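Long-range contacts in DUF72 domain-containing protein (Thermotoga maritima, PDB 1VPQ), which is of unknown function but folds as a TIM barrel, with a sulfate ion bound at the C-terminal end of the barrel strands that may mark a ligand pocket: residues A200-H205 / K244-F249; M13-T18 / F50-L55. One frame throughout, in Å; residues are numbered along the deposited sequence.

Contact 1. Residues A200-H205 / K244-F249; sequences AYFRFH and KETYVF. With SO4 (sulfate ion), chain B.
With its CG anti to the backbone N (chi1 -160°), Y201 meets F249, whose CG instead lies beside its own backbone N (chi1 -59°). The two rings pass obliquely, planes at 38°, with Y201 CZ 3.6 Å from F249 CE2. Y201 OH is hydrogen-bonded to E54 OE2 and T82 OG1, so a phenylalanine in its place would probably leave the E54 carboxylate without one of its hydrogen-bond partners. On the other face of the sheet T246 CG2 sits at the edge of the F202 ring, 3.5 Å from CE1, and V248 CG1 packs 3.4 Å from F204 CE2. Five backbone hydrogen bonds join these parallel strands, the shortest from F202 N to Y247 O at 2.7 Å. R203 uses both NH1 and NH2 on O4 of a sulfate, NH2 being 3.0 Å away, and NH1 also bonds O1. H205 CE1 lies over the rim of that guanidinium, which E54 and E155 salt-bridge. Strand 176-181 flanks 199-204 on the side remote from 245-250; Y201, R203 and Y247 point inward to strand 120-126, whereas F202, T246 and V248 pack on helix 226-240.

Contact 2. Residues M13-T18 / F50-L55; sequences MVYVGT and FRIVEL
I52 and Y15 carry the apolar part of this contact. I52 CG2 takes the crowded position between its backbone N and carbonyl carbon, from which it rests 3.6 Å from Y15 CB and also touches the V16 carbonyl carbon. R51 CB meets the Y15 ring at its edge. F50 is placed against backbone, CD1 3.4 Å from V16 O and near G17 CA, and its side chain also touches A262 and L263 of helix 257-270.

Direct polar bonding is sparse, consistent with the 48° between the directions of the two strands. E54 N donates almost straight to T18 O (3.2 Å, 177° at the hydrogen), and V53 CG2 packs against the same oxygen at 3.3 Å. Where the backbones separate, one water spans them, donating to V16 O (3.0 Å) and accepting from R51 N (2.9 Å). Between these two links Y44 OH is hydrogen-bonded to both T18 N and I52 O. G17 CA makes a CA-H...O contact with I52 O (3.6 Å), and a CB at this glycine would clash with that oxygen. Beyond its backbone bond, E54 extends its chain with CG anti to the backbone N, and OE1 is hydrogen-bonded by S19 OG.

Strands 13-18 and 52-55 are the first and second of an eight-stranded parallel sheet and stand at its two ends, so their meeting closes the ring. A parallel barrel of this kind, surrounded by helices, is the TIM-barrel fold, to whose clan the DUF72 family belongs.

In the fold
Both contacts are buried in the barrel, but R51 gives contact 2 an exposed margin. Contact 1 is a regular pairing of the seventh and eighth strands, near-parallel and bonded by backbone along its length; contact 2 is the splayed seam between the first and second, where a water and a tyrosine hydroxyl bridge backbone groups that are not bonded to each other directly. Strand 13-18 neighbours 245-250, with T246 O probably accepting from Y15 N at 2.8 Å, so three strands of the two contacts run side by side. They meet again inside the barrel: F249 CE1 packs on E54 N, and R203, which holds the sulfate, is salt-bridged to E54, whose side chain lies about 5 Å from that ion.

Contact 1. Residues A200-H205 / K244-F249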
loop_
_atom_site.group_PDB
_atom_site.type_symbol
_atom_site.label_atom_id
_atom_site.label_comp_id
_atom_site.label_asym_id
_atom_site.label_seq_id
_atom_site.Cartn_x
_atom_site.Cartn_y
_atom_site.Cartn_z
ATOM N N ALA A 200 -5.446 -5.488 9.302
ATOM C CA ALA A 200 -4.521 -4.354 9.445
ATOM C C ALA A 200 -3.736 -4.178 8.156
ATOM O O ALA A 200 -3.478 -5.142 7.438
ATOM C CB ALA A 200 -3.573 -4.564 10.604
ATOM N N TYR A 201 -3.363 -2.932 7.885
ATOM C CA TYR A 201 -2.627 -2.567 6.690
ATOM C C TYR A 201 -1.604 -1.505 7.082
ATOM O O TYR A 201 -1.985 -0.444 7.563
ATOM C CB TYR A 201 -3.599 -2.023 5.642
ATOM C CG TYR A 201 -3.096 -2.025 4.200
ATOM C CD1 TYR A 201 -2.016 -1.239 3.803
ATOM C CD2 TYR A 201 -3.730 -2.794 3.234
ATOM C CE1 TYR A 201 -1.583 -1.231 2.474
ATOM C CE2 TYR A 201 -3.310 -2.793 1.919
ATOM C CZ TYR A 201 -2.240 -2.008 1.536
ATOM O OH TYR A 201 -1.826 -2.021 0.217
ATOM N N PHE A 202 -0.316 -1.788 6.889
ATOM C CA PHE A 202 0.742 -0.826 7.218
ATOM C C PHE A 202 1.441 -0.367 5.967
ATOM O O PHE A 202 1.748 -1.185 5.105
ATOM C CB PHE A 202 1.798 -1.446 8.128
ATOM C CG PHE A 202 1.281 -1.840 9.464
ATOM C CD1 PHE A 202 0.487 -2.976 9.606
ATOM C CD2 PHE A 202 1.587 -1.089 10.588
ATOM C CE1 PHE A 202 -0.002 -3.352 10.855
ATOM C CE2 PHE A 202 1.103 -1.458 11.835
ATOM C CZ PHE A 202 0.306 -2.596 11.968
ATOM N N ARG A 203 1.727 0.931 5.888
ATOM C CA ARG A 203 2.558 1.461 4.812
ATOM C C ARG A 203 3.683 2.333 5.371
ATOM O O ARG A 203 3.423 3.268 6.106
ATOM C CB ARG A 203 1.711 2.239 3.812
ATOM C CG ARG A 203 0.691 1.373 3.072
ATOM C CD ARG A 203 0.097 2.123 1.899
ATOM N NE ARG A 203 0.976 2.135 0.730
ATOM C CZ ARG A 203 1.153 3.170 -0.091
ATOM N NH1 ARG A 203 0.563 4.332 0.130
ATOM N NH2 ARG A 203 1.965 3.050 -1.132
ATOM N N PHE A 204 4.927 2.004 5.015
ATOM C CA PHE A 204 6.106 2.732 5.483
ATOM C C PHE A 204 6.782 3.447 4.321
ATOM O O PHE A 204 7.287 2.810 3.402
ATOM C CB PHE A 204 7.099 1.777 6.154
ATOM C CG PHE A 204 6.492 0.921 7.249
ATOM C CD1 PHE A 204 5.630 1.463 8.194
ATOM C CD2 PHE A 204 6.812 -0.423 7.346
ATOM C CE1 PHE A 204 5.082 0.668 9.203
ATOM C CE2 PHE A 204 6.271 -1.225 8.357
ATOM C CZ PHE A 204 5.407 -0.677 9.280
ATOM N N HIS A 205 6.785 4.776 4.376
ATOM C CA HIS A 205 7.313 5.618 3.290
ATOM C C HIS A 205 8.707 6.156 3.567
ATOM O O HIS A 205 9.257 6.910 2.753
ATOM C CB HIS A 205 6.389 6.823 3.063
ATOM C CG HIS A 205 4.964 6.454 2.798
ATOM N ND1 HIS A 205 4.583 5.710 1.706
ATOM C CD2 HIS A 205 3.829 6.744 3.471
ATOM C CE1 HIS A 205 3.275 5.545 1.727
ATOM N NE2 HIS A 205 2.792 6.161 2.790
ATOM N N LYS A 244 -7.552 -10.910 11.281
ATOM C CA LYS A 244 -7.427 -12.145 10.493
ATOM C C LYS A 244 -6.069 -12.170 9.789
ATOM O O LYS A 244 -5.360 -13.176 9.839
ATOM C CB LYS A 244 -8.527 -12.277 9.431
ATOM C CG LYS A 244 -9.950 -11.996 9.875
ATOM C CD LYS A 244 -10.384 -12.844 11.051
ATOM C CE LYS A 244 -11.840 -12.551 11.434
ATOM N NZ LYS A 244 -12.778 -12.888 10.337
ATOM N N GLU A 245 -5.730 -11.057 9.129
ATOM C CA GLU A 245 -4.456 -10.906 8.414
ATOM C C GLU A 245 -3.963 -9.465 8.460
ATOM O O GLU A 245 -4.756 -8.534 8.607
ATOM C CB GLU A 245 -4.590 -11.334 6.952
ATOM C CG GLU A 245 -4.744 -12.833 6.740
ATOM C CD GLU A 245 -5.271 -13.196 5.366
ATOM O OE1 GLU A 245 -5.163 -12.379 4.430
ATOM O OE2 GLU A 245 -5.810 -14.316 5.227
ATOM N N THR A 246 -2.649 -9.298 8.324
ATOM C CA THR A 246 -2.001 -7.984 8.331
ATOM C C THR A 246 -1.123 -7.878 7.096
ATOM O O THR A 246 -0.389 -8.815 6.777
ATOM C CB THR A 246 -1.123 -7.789 9.596
ATOM O OG1 THR A 246 -1.953 -7.699 10.759
ATOM C CG2 THR A 246 -0.279 -6.525 9.502
ATOM N N TYR A 247 -1.199 -6.740 6.410
ATOM C CA TYR A 247 -0.423 -6.498 5.195
ATOM C C TYR A 247 0.509 -5.327 5.423
ATOM O O TYR A 247 0.068 -4.228 5.742
ATOM C CB TYR A 247 -1.343 -6.227 3.998
ATOM C CG TYR A 247 -2.503 -7.182 3.952
ATOM C CD1 TYR A 247 -2.302 -8.540 3.718
ATOM C CD2 TYR A 247 -3.802 -6.740 4.179
ATOM C CE1 TYR A 247 -3.365 -9.427 3.707
ATOM C CE2 TYR A 247 -4.866 -7.618 4.166
ATOM C CZ TYR A 247 -4.647 -8.961 3.930
ATOM O OH TYR A 247 -5.721 -9.839 3.921
ATOM N N VAL A 248 1.799 -5.566 5.245
ATOM C CA VAL A 248 2.817 -4.578 5.561
ATOM C C VAL A 248 3.632 -4.319 4.303
ATOM O O VAL A 248 4.223 -5.238 3.741
ATOM C CB VAL A 248 3.741 -5.083 6.693
ATOM C CG1 VAL A 248 4.735 -4.010 7.101
ATOM C CG2 VAL A 248 2.920 -5.555 7.912
ATOM N N PHE A 249 3.653 -3.075 3.849
ATOM C CA PHE A 249 4.409 -2.722 2.640
ATOM C C PHE A 249 5.377 -1.590 2.917
ATOM O O PHE A 249 5.035 -0.655 3.642
ATOM C CB PHE A 249 3.461 -2.328 1.502
ATOM C CG PHE A 249 2.498 -3.415 1.122
ATOM C CD1 PHE A 249 2.865 -4.401 0.213
ATOM C CD2 PHE A 249 1.231 -3.471 1.689
ATOM C CE1 PHE A 249 1.985 -5.417 -0.128
ATOM C CE2 PHE A 249 0.344 -4.493 1.348
ATOM C CZ PHE A 249 0.731 -5.461 0.436
HETATM S S SO4 B . 2.350 6.979 -1.817
HETATM O O1 SO4 B . 1.444 7.172 -0.689
HETATM O O2 SO4 B . 2.146 8.023 -2.816
HETATM O O3 SO4 B . 3.715 7.046 -1.319
HETATM O O4 SO4 B . 2.074 5.691 -2.442
#

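Contact 2. Residues M13-T18 / F50-L55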
loop_
_atom_site.group_PDB
_atom_site.type_symbol
_atom_site.label_atom_id
_atom_site.label_comp_id
_atom_site.label_asym_id
_atom_site.label_seq_id
_atom_site.Cartn_x
_atom_site.Cartn_y
_atom_site.Cartn_z
ATOM N N MET A 13 -1.928 -14.433 10.165
ATOM C CA MET A 13 -0.848 -14.274 9.205
ATOM C C MET A 13 -0.428 -12.807 9.052
ATOM O O MET A 13 -1.267 -11.914 9.083
ATOM C CB MET A 13 -1.328 -14.810 7.854
ATOM C CG MET A 13 -0.258 -14.971 6.784
ATOM S SD MET A 13 0.740 -16.463 6.892
ATOM C CE MET A 13 -0.519 -17.728 7.173
ATOM N N VAL A 14 0.871 -12.565 8.895
ATOM C CA VAL A 14 1.363 -11.248 8.495
ATOM C C VAL A 14 2.076 -11.381 7.150
ATOM O O VAL A 14 2.961 -12.209 7.011
ATOM C CB VAL A 14 2.319 -10.649 9.538
ATOM C CG1 VAL A 14 2.984 -9.392 9.000
ATOM C CG2 VAL A 14 1.580 -10.346 10.829
ATOM N N TYR A 15 1.674 -10.578 6.167
ATOM C CA TYR A 15 2.331 -10.552 4.846
ATOM C C TYR A 15 3.139 -9.276 4.653
ATOM O O TYR A 15 2.571 -8.190 4.527
ATOM C CB TYR A 15 1.310 -10.616 3.705
ATOM C CG TYR A 15 0.410 -11.821 3.700
ATOM C CD1 TYR A 15 -0.699 -11.884 4.535
ATOM C CD2 TYR A 15 0.644 -12.886 2.834
ATOM C CE1 TYR A 15 -1.551 -12.984 4.524
ATOM C CE2 TYR A 15 -0.191 -13.993 2.818
ATOM C CZ TYR A 15 -1.293 -14.039 3.662
ATOM O OH TYR A 15 -2.133 -15.143 3.649
ATOM N N VAL A 16 4.456 -9.410 4.604
ATOM C CA VAL A 16 5.323 -8.274 4.276
ATOM C C VAL A 16 5.795 -8.334 2.811
ATOM O O VAL A 16 6.151 -9.401 2.286
ATOM C CB VAL A 16 6.521 -8.130 5.256
ATOM C CG1 VAL A 16 7.370 -9.393 5.287
ATOM C CG2 VAL A 16 7.390 -6.896 4.907
ATOM N N GLY A 17 5.773 -7.171 2.167
ATOM C CA GLY A 17 6.314 -6.995 0.831
ATOM C C GLY A 17 6.678 -5.541 0.589
ATOM O O GLY A 17 6.830 -4.767 1.534
ATOM N N THR A 18 6.827 -5.184 -0.685
ATOM C CA THR A 18 7.152 -3.818 -1.097
ATOM C C THR A 18 6.096 -3.237 -2.042
ATOM O O THR A 18 5.247 -3.955 -2.572
ATOM C CB THR A 18 8.495 -3.774 -1.829
ATOM O OG1 THR A 18 8.473 -4.753 -2.871
ATOM C CG2 THR A 18 9.663 -4.053 -0.867
ATOM N N PHE A 50 9.153 -12.882 -0.689
ATOM C CA PHE A 50 7.962 -12.078 -0.430
ATOM C C PHE A 50 6.719 -12.745 -1.014
ATOM O O PHE A 50 6.715 -13.127 -2.184
ATOM C CB PHE A 50 8.115 -10.688 -1.041
ATOM C CG PHE A 50 9.233 -9.887 -0.454
ATOM C CD1 PHE A 50 9.275 -9.633 0.906
ATOM C CD2 PHE A 50 10.224 -9.357 -1.267
ATOM C CE1 PHE A 50 10.296 -8.894 1.451
ATOM C CE2 PHE A 50 11.255 -8.617 -0.734
ATOM C CZ PHE A 50 11.294 -8.382 0.629
ATOM N N ARG A 51 5.667 -12.855 -0.202
ATOM C CA ARG A 51 4.425 -13.528 -0.591
ATOM C C ARG A 51 3.326 -12.543 -1.014
ATOM O O ARG A 51 2.190 -12.932 -1.252
ATOM C CB ARG A 51 3.929 -14.372 0.582
ATOM C CG ARG A 51 4.927 -15.447 1.038
ATOM C CD ARG A 51 4.534 -16.826 0.539
ATOM N NE ARG A 51 3.206 -17.195 1.031
ATOM C CZ ARG A 51 2.936 -17.622 2.263
ATOM N NH1 ARG A 51 3.903 -17.757 3.174
ATOM N NH2 ARG A 51 1.678 -17.918 2.581
ATOM N N ILE A 52 3.674 -11.263 -1.102
ATOM C CA ILE A 52 2.711 -10.221 -1.434
ATOM C C ILE A 52 3.441 -9.016 -2.026
ATOM O O ILE A 52 4.620 -8.787 -1.735
ATOM C CB ILE A 52 1.856 -9.810 -0.183
ATOM C CG1 ILE A 52 0.562 -9.114 -0.609
ATOM C CG2 ILE A 52 2.654 -8.922 0.783
ATOM C CD1 ILE A 52 -0.447 -8.919 0.521
ATOM N N VAL A 53 2.737 -8.269 -2.868
ATOM C CA VAL A 53 3.251 -7.016 -3.399
ATOM C C VAL A 53 2.069 -6.076 -3.597
ATOM O O VAL A 53 0.965 -6.520 -3.887
ATOM C CB VAL A 53 4.057 -7.220 -4.722
ATOM C CG1 VAL A 53 3.169 -7.727 -5.856
ATOM C CG2 VAL A 53 4.776 -5.944 -5.138
ATOM N N GLU A 54 2.309 -4.785 -3.401
ATOM C CA GLU A 54 1.305 -3.747 -3.595
ATOM C C GLU A 54 1.543 -3.071 -4.943
ATOM O O GLU A 54 2.639 -2.590 -5.206
ATOM C CB GLU A 54 1.420 -2.730 -2.469
ATOM C CG GLU A 54 0.435 -1.584 -2.519
ATOM C CD GLU A 54 0.784 -0.512 -1.515
ATOM O OE1 GLU A 54 1.644 0.327 -1.848
ATOM O OE2 GLU A 54 0.205 -0.524 -0.400
ATOM N N LEU A 55 0.508 -3.019 -5.780
ATOM C CA LEU A 55 0.649 -2.540 -7.158
ATOM C C LEU A 55 -0.181 -1.296 -7.494
ATOM O O LEU A 55 -1.239 -1.053 -6.922
ATOM C CB LEU A 55 0.310 -3.671 -8.131
ATOM C CG LEU A 55 1.305 -4.839 -8.098
ATOM C CD1 LEU A 55 0.747 -6.058 -8.791
ATOM C CD2 LEU A 55 2.638 -4.441 -8.720
HETATM O O HOH W 1 5.583 -12.295 2.681
#